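Local coordinates for DnaB intein (Synechocystis sp., PDB 1MI8), which probably excises itself from a precursor of the replicative DNA helicase by protein splicing, joining the flanking sequences, at residues A[1-13]-A[67-79]. The protein carries 4 engineered substitutions. Sequence-based numbering, arbitrary orientation.
Engineered in segment 1-13: Ala3 (natural residue Cys).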
loop_
_atom_site.group_PDB
_atom_site.type_symbol
_atom_site.label_atom_id
_atom_site.label_comp_id
_atom_site.label_asym_id
_atom_site.label_seq_id
_atom_site.Cartn_x
_atom_site.Cartn_y
_atom_site.Cartn_z
ATOM N N SER A 1 -3.289 19.979 6.395
ATOM C CA SER A 1 -4.094 19.006 7.085
ATOM C C SER A 1 -3.371 17.673 7.260
ATOM O O SER A 1 -3.888 16.814 7.981
ATOM C CB SER A 1 -5.435 18.773 6.372
ATOM O OG SER A 1 -5.360 17.718 5.460
ATOM N N GLY A 2 -2.245 17.414 6.680
ATOM C CA GLY A 2 -1.655 16.146 7.081
ATOM C C GLY A 2 -0.892 16.296 8.414
ATOM O O GLY A 2 -1.182 17.167 9.248
ATOM N N ALA A 3 0.082 15.407 8.543
ATOM C CA ALA A 3 1.032 15.420 9.670
ATOM C C ALA A 3 1.912 14.186 9.606
ATOM O O ALA A 3 1.489 13.115 9.139
ATOM C CB ALA A 3 0.296 15.485 11.055
ATOM N N ILE A 4 3.128 14.314 10.117
ATOM C CA ILE A 4 4.060 13.193 10.065
ATOM C C ILE A 4 4.615 12.918 11.467
ATOM O O ILE A 4 4.484 13.774 12.355
ATOM C CB ILE A 4 5.234 13.556 9.119
ATOM C CG1 ILE A 4 5.936 14.835 9.650
ATOM C CG2 ILE A 4 4.673 13.887 7.667
ATOM C CD1 ILE A 4 7.209 15.212 8.895
ATOM N N SER A 5 5.238 11.759 11.659
ATOM C CA SER A 5 5.843 11.439 12.950
ATOM C C SER A 5 6.948 12.459 13.334
ATOM O O SER A 5 7.703 12.981 12.474
ATOM C CB SER A 5 6.441 10.002 12.926
ATOM O OG SER A 5 7.522 9.808 13.845
ATOM N N GLY A 6 7.041 12.721 14.634
ATOM C CA GLY A 6 8.037 13.623 15.148
ATOM C C GLY A 6 9.451 13.167 14.874
ATOM O O GLY A 6 10.362 13.970 14.928
ATOM N N ASP A 7 9.619 11.876 14.567
ATOM C CA ASP A 7 10.925 11.285 14.269
ATOM C C ASP A 7 11.447 11.777 12.922
ATOM O O ASP A 7 12.640 11.700 12.650
ATOM C CB ASP A 7 10.822 9.755 14.163
ATOM C CG ASP A 7 10.115 9.093 15.390
ATOM O OD1 ASP A 7 10.095 7.846 15.457
ATOM O OD2 ASP A 7 9.570 9.799 16.266
ATOM N N SER A 8 10.542 12.207 12.057
ATOM C CA SER A 8 10.941 12.629 10.703
ATOM C C SER A 8 12.044 13.709 10.715
ATOM O O SER A 8 11.981 14.713 11.407
ATOM C CB SER A 8 9.717 13.130 9.903
ATOM O OG SER A 8 8.602 12.222 9.950
ATOM N N LEU A 9 13.066 13.474 9.935
ATOM C CA LEU A 9 14.193 14.374 9.850
ATOM C C LEU A 9 14.032 15.434 8.756
ATOM O O LEU A 9 13.968 15.123 7.541
ATOM C CB LEU A 9 15.441 13.548 9.599
ATOM C CG LEU A 9 16.354 13.096 10.753
ATOM C CD1 LEU A 9 15.607 13.097 12.033
ATOM C CD2 LEU A 9 17.032 11.767 10.429
ATOM N N ILE A 10 13.998 16.691 9.206
ATOM C CA ILE A 10 13.847 17.828 8.324
ATOM C C ILE A 10 15.163 18.341 7.783
ATOM O O ILE A 10 16.082 18.654 8.553
ATOM C CB ILE A 10 13.112 18.978 9.039
ATOM C CG1 ILE A 10 11.780 18.473 9.603
ATOM C CG2 ILE A 10 12.914 20.123 8.051
ATOM C CD1 ILE A 10 10.906 17.669 8.559
ATOM N N SER A 11 15.245 18.447 6.457
ATOM C CA SER A 11 16.451 18.925 5.802
ATOM C C SER A 11 16.531 20.418 5.904
ATOM O O SER A 11 15.622 21.099 5.447
ATOM C CB SER A 11 16.474 18.531 4.325
ATOM O OG SER A 11 16.987 17.227 4.132
ATOM N N LEU A 12 17.610 20.920 6.508
ATOM C CA LEU A 12 17.819 22.363 6.693
ATOM C C LEU A 12 18.660 22.865 5.518
ATOM O O LEU A 12 19.845 22.506 5.367
ATOM C CB LEU A 12 18.534 22.610 8.033
ATOM C CG LEU A 12 17.679 22.148 9.204
ATOM C CD1 LEU A 12 18.515 22.211 10.546
ATOM C CD2 LEU A 12 16.448 23.016 9.322
ATOM N N ALA A 13 18.038 23.695 4.696
ATOM C CA ALA A 13 18.667 24.226 3.491
ATOM C C ALA A 13 19.956 25.043 3.691
ATOM O O ALA A 13 20.888 24.951 2.890
ATOM C CB ALA A 13 17.674 25.061 2.734
ATOM N N ARG A 67 13.936 5.028 0.853
ATOM C CA ARG A 67 13.539 6.172 1.658
ATOM C C ARG A 67 12.223 5.817 2.306
ATOM O O ARG A 67 11.378 5.155 1.697
ATOM C CB ARG A 67 13.493 7.428 0.787
ATOM C CG ARG A 67 14.919 7.820 0.508
ATOM C CD ARG A 67 15.171 9.170 -0.181
ATOM N NE ARG A 67 16.390 8.957 -0.959
ATOM C CZ ARG A 67 17.010 9.840 -1.714
ATOM N NH1 ARG A 67 16.544 11.093 -1.811
ATOM N NH2 ARG A 67 18.081 9.408 -2.412
ATOM N N THR A 68 12.062 6.236 3.557
ATOM C CA THR A 68 10.889 5.883 4.334
ATOM C C THR A 68 10.480 6.989 5.283
ATOM O O THR A 68 11.331 7.720 5.819
ATOM C CB THR A 68 11.188 4.668 5.236
ATOM O OG1 THR A 68 11.817 3.629 4.446
ATOM C CG2 THR A 68 9.920 4.126 5.808
ATOM N N ILE A 69 9.187 7.032 5.564
ATOM C CA ILE A 69 8.662 8.028 6.458
ATOM C C ILE A 69 7.357 7.530 7.058
ATOM O O ILE A 69 6.660 6.700 6.489
ATOM C CB ILE A 69 8.460 9.408 5.714
ATOM C CG1 ILE A 69 8.288 10.508 6.751
ATOM C CG2 ILE A 69 7.169 9.394 4.771
ATOM C CD1 ILE A 69 8.197 11.936 6.101
ATOM N N LYS A 70 7.057 7.997 8.256
ATOM C CA LYS A 70 5.847 7.618 8.926
ATOM C C LYS A 70 4.946 8.837 8.844
ATOM O O LYS A 70 5.379 9.943 9.197
ATOM C CB LYS A 70 6.143 7.283 10.364
ATOM C CG LYS A 70 6.705 5.885 10.565
ATOM C CD LYS A 70 6.888 5.627 12.088
ATOM C CE LYS A 70 8.014 6.516 12.710
ATOM N NZ LYS A 70 7.931 6.366 14.236
ATOM N N ALA A 71 3.693 8.634 8.434
ATOM C CA ALA A 71 2.794 9.781 8.237
ATOM C C ALA A 71 1.283 9.442 8.367
ATOM O O ALA A 71 0.891 8.279 8.233
ATOM C CB ALA A 71 3.087 10.399 6.822
ATOM N N THR A 72 0.436 10.453 8.579
ATOM C CA THR A 72 -1.027 10.203 8.686
ATOM C C THR A 72 -1.623 9.821 7.340
ATOM O O THR A 72 -1.046 10.110 6.272
ATOM C CB THR A 72 -1.812 11.455 9.217
ATOM O OG1 THR A 72 -1.463 12.623 8.449
ATOM C CG2 THR A 72 -1.457 11.712 10.685
ATOM N N ALA A 73 -2.768 9.160 7.402
ATOM C CA ALA A 73 -3.469 8.686 6.230
ATOM C C ALA A 73 -3.784 9.816 5.277
ATOM O O ALA A 73 -3.941 9.595 4.074
ATOM C CB ALA A 73 -4.802 7.979 6.619
ATOM N N ASN A 74 -3.892 11.012 5.811
ATOM C CA ASN A 74 -4.246 12.109 4.966
ATOM C C ASN A 74 -3.057 13.001 4.541
ATOM O O ASN A 74 -3.263 13.977 3.817
ATOM C CB ASN A 74 -5.334 12.932 5.658
ATOM C CG ASN A 74 -4.829 13.613 6.890
ATOM O OD1 ASN A 74 -4.066 12.888 7.702
ATOM N ND2 ASN A 74 -5.118 14.800 7.120
ATOM N N HIS A 75 -1.829 12.680 4.954
ATOM C CA HIS A 75 -0.708 13.521 4.538
ATOM C C HIS A 75 -0.435 13.289 3.047
ATOM O O HIS A 75 -0.385 12.145 2.588
ATOM C CB HIS A 75 0.566 13.212 5.328
ATOM C CG HIS A 75 1.538 14.352 5.346
ATOM N ND1 HIS A 75 1.470 15.368 6.270
ATOM C CD2 HIS A 75 2.547 14.684 4.502
ATOM C CE1 HIS A 75 2.390 16.280 6.003
ATOM N NE2 HIS A 75 3.059 15.889 4.934
ATOM N N ARG A 76 -0.221 14.365 2.302
ATOM C CA ARG A 76 0.049 14.280 0.859
ATOM C C ARG A 76 1.520 14.248 0.373
ATOM O O ARG A 76 2.414 14.913 0.930
ATOM C CB ARG A 76 -0.655 15.425 0.184
ATOM C CG ARG A 76 -2.143 15.382 0.413
ATOM C CD ARG A 76 -2.786 16.668 -0.110
ATOM N NE ARG A 76 -4.160 16.409 -0.490
ATOM C CZ ARG A 76 -5.164 16.210 0.363
ATOM N NH1 ARG A 76 -4.960 16.242 1.679
ATOM N NH2 ARG A 76 -6.378 15.981 -0.115
ATOM N N PHE A 77 1.735 13.432 -0.659
ATOM C CA PHE A 77 3.025 13.232 -1.312
ATOM C C PHE A 77 2.881 13.568 -2.795
ATOM O O PHE A 77 1.768 13.504 -3.362
ATOM C CB PHE A 77 3.484 11.779 -1.165
ATOM C CG PHE A 77 3.704 11.380 0.247
ATOM C CD1 PHE A 77 2.614 11.100 1.085
ATOM C CD2 PHE A 77 5.007 11.378 0.778
ATOM C CE1 PHE A 77 2.817 10.826 2.453
ATOM C CE2 PHE A 77 5.223 11.111 2.139
ATOM C CZ PHE A 77 4.130 10.838 2.977
ATOM N N LEU A 78 3.998 13.911 -3.425
ATOM C CA LEU A 78 3.901 14.362 -4.778
ATOM C C LEU A 78 4.088 13.253 -5.751
ATOM O O LEU A 78 5.159 12.636 -5.838
ATOM C CB LEU A 78 4.854 15.518 -5.036
ATOM C CG LEU A 78 4.793 16.085 -6.459
ATOM C CD1 LEU A 78 3.379 16.712 -6.805
ATOM C CD2 LEU A 78 5.873 17.118 -6.567
ATOM N N THR A 79 2.984 13.019 -6.473
ATOM C CA THR A 79 2.872 11.967 -7.482
ATOM C C THR A 79 3.094 12.537 -8.902
ATOM O O THR A 79 3.036 13.755 -9.093
ATOM C CB THR A 79 1.440 11.345 -7.326
ATOM O OG1 THR A 79 1.492 10.257 -6.385
ATOM C CG2 THR A 79 0.866 10.978 -8.537
HETATM O O HOH W 1 -3.624 16.830 3.614
HETATM O O HOH W 2 8.879 9.390 9.940
#
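Ile4 and Ala71 form a single antiparallel bridge, a non-hydrogen-bonded pair flanked by two nearly straight backbone bonds: Thr72 N to Ala3 O (2.9 Å) and Ser5 N to Lys70 O (3.1 Å). An apolar contact of the CH-pi kind puts CG2 of Ile4 3.6 Å from the centroid of the His75 ring, over one face; the branched isoleucine also sends this methyl against Ala71 CB. With CG anti to the backbone N (chi1 -157°), the same ring brings ND1 to 2.7 Å from Ala3 N, at its edge, in plane. Gly2 CA lies 3.3 Å from His75 ND1, where a CB would clash. Thr72 to His75, closed by a type I turn, is the TxxH motif of intein block B, whose histidine in relatives is thought to assist the first splicing step at the position of engineered Ala3. A leucine replacing His75 lacks ring nitrogen and flat face, and is likely to leave the Ala3 amide without that polar neighbour and the Ile4 methyl less snugly packed. The long Lys70 reaches past Ser5 to a salt bridge with Asp7 (NZ to OD1, 2.9 Å), meeting the carboxylate from above its plane, and to another with Glu134.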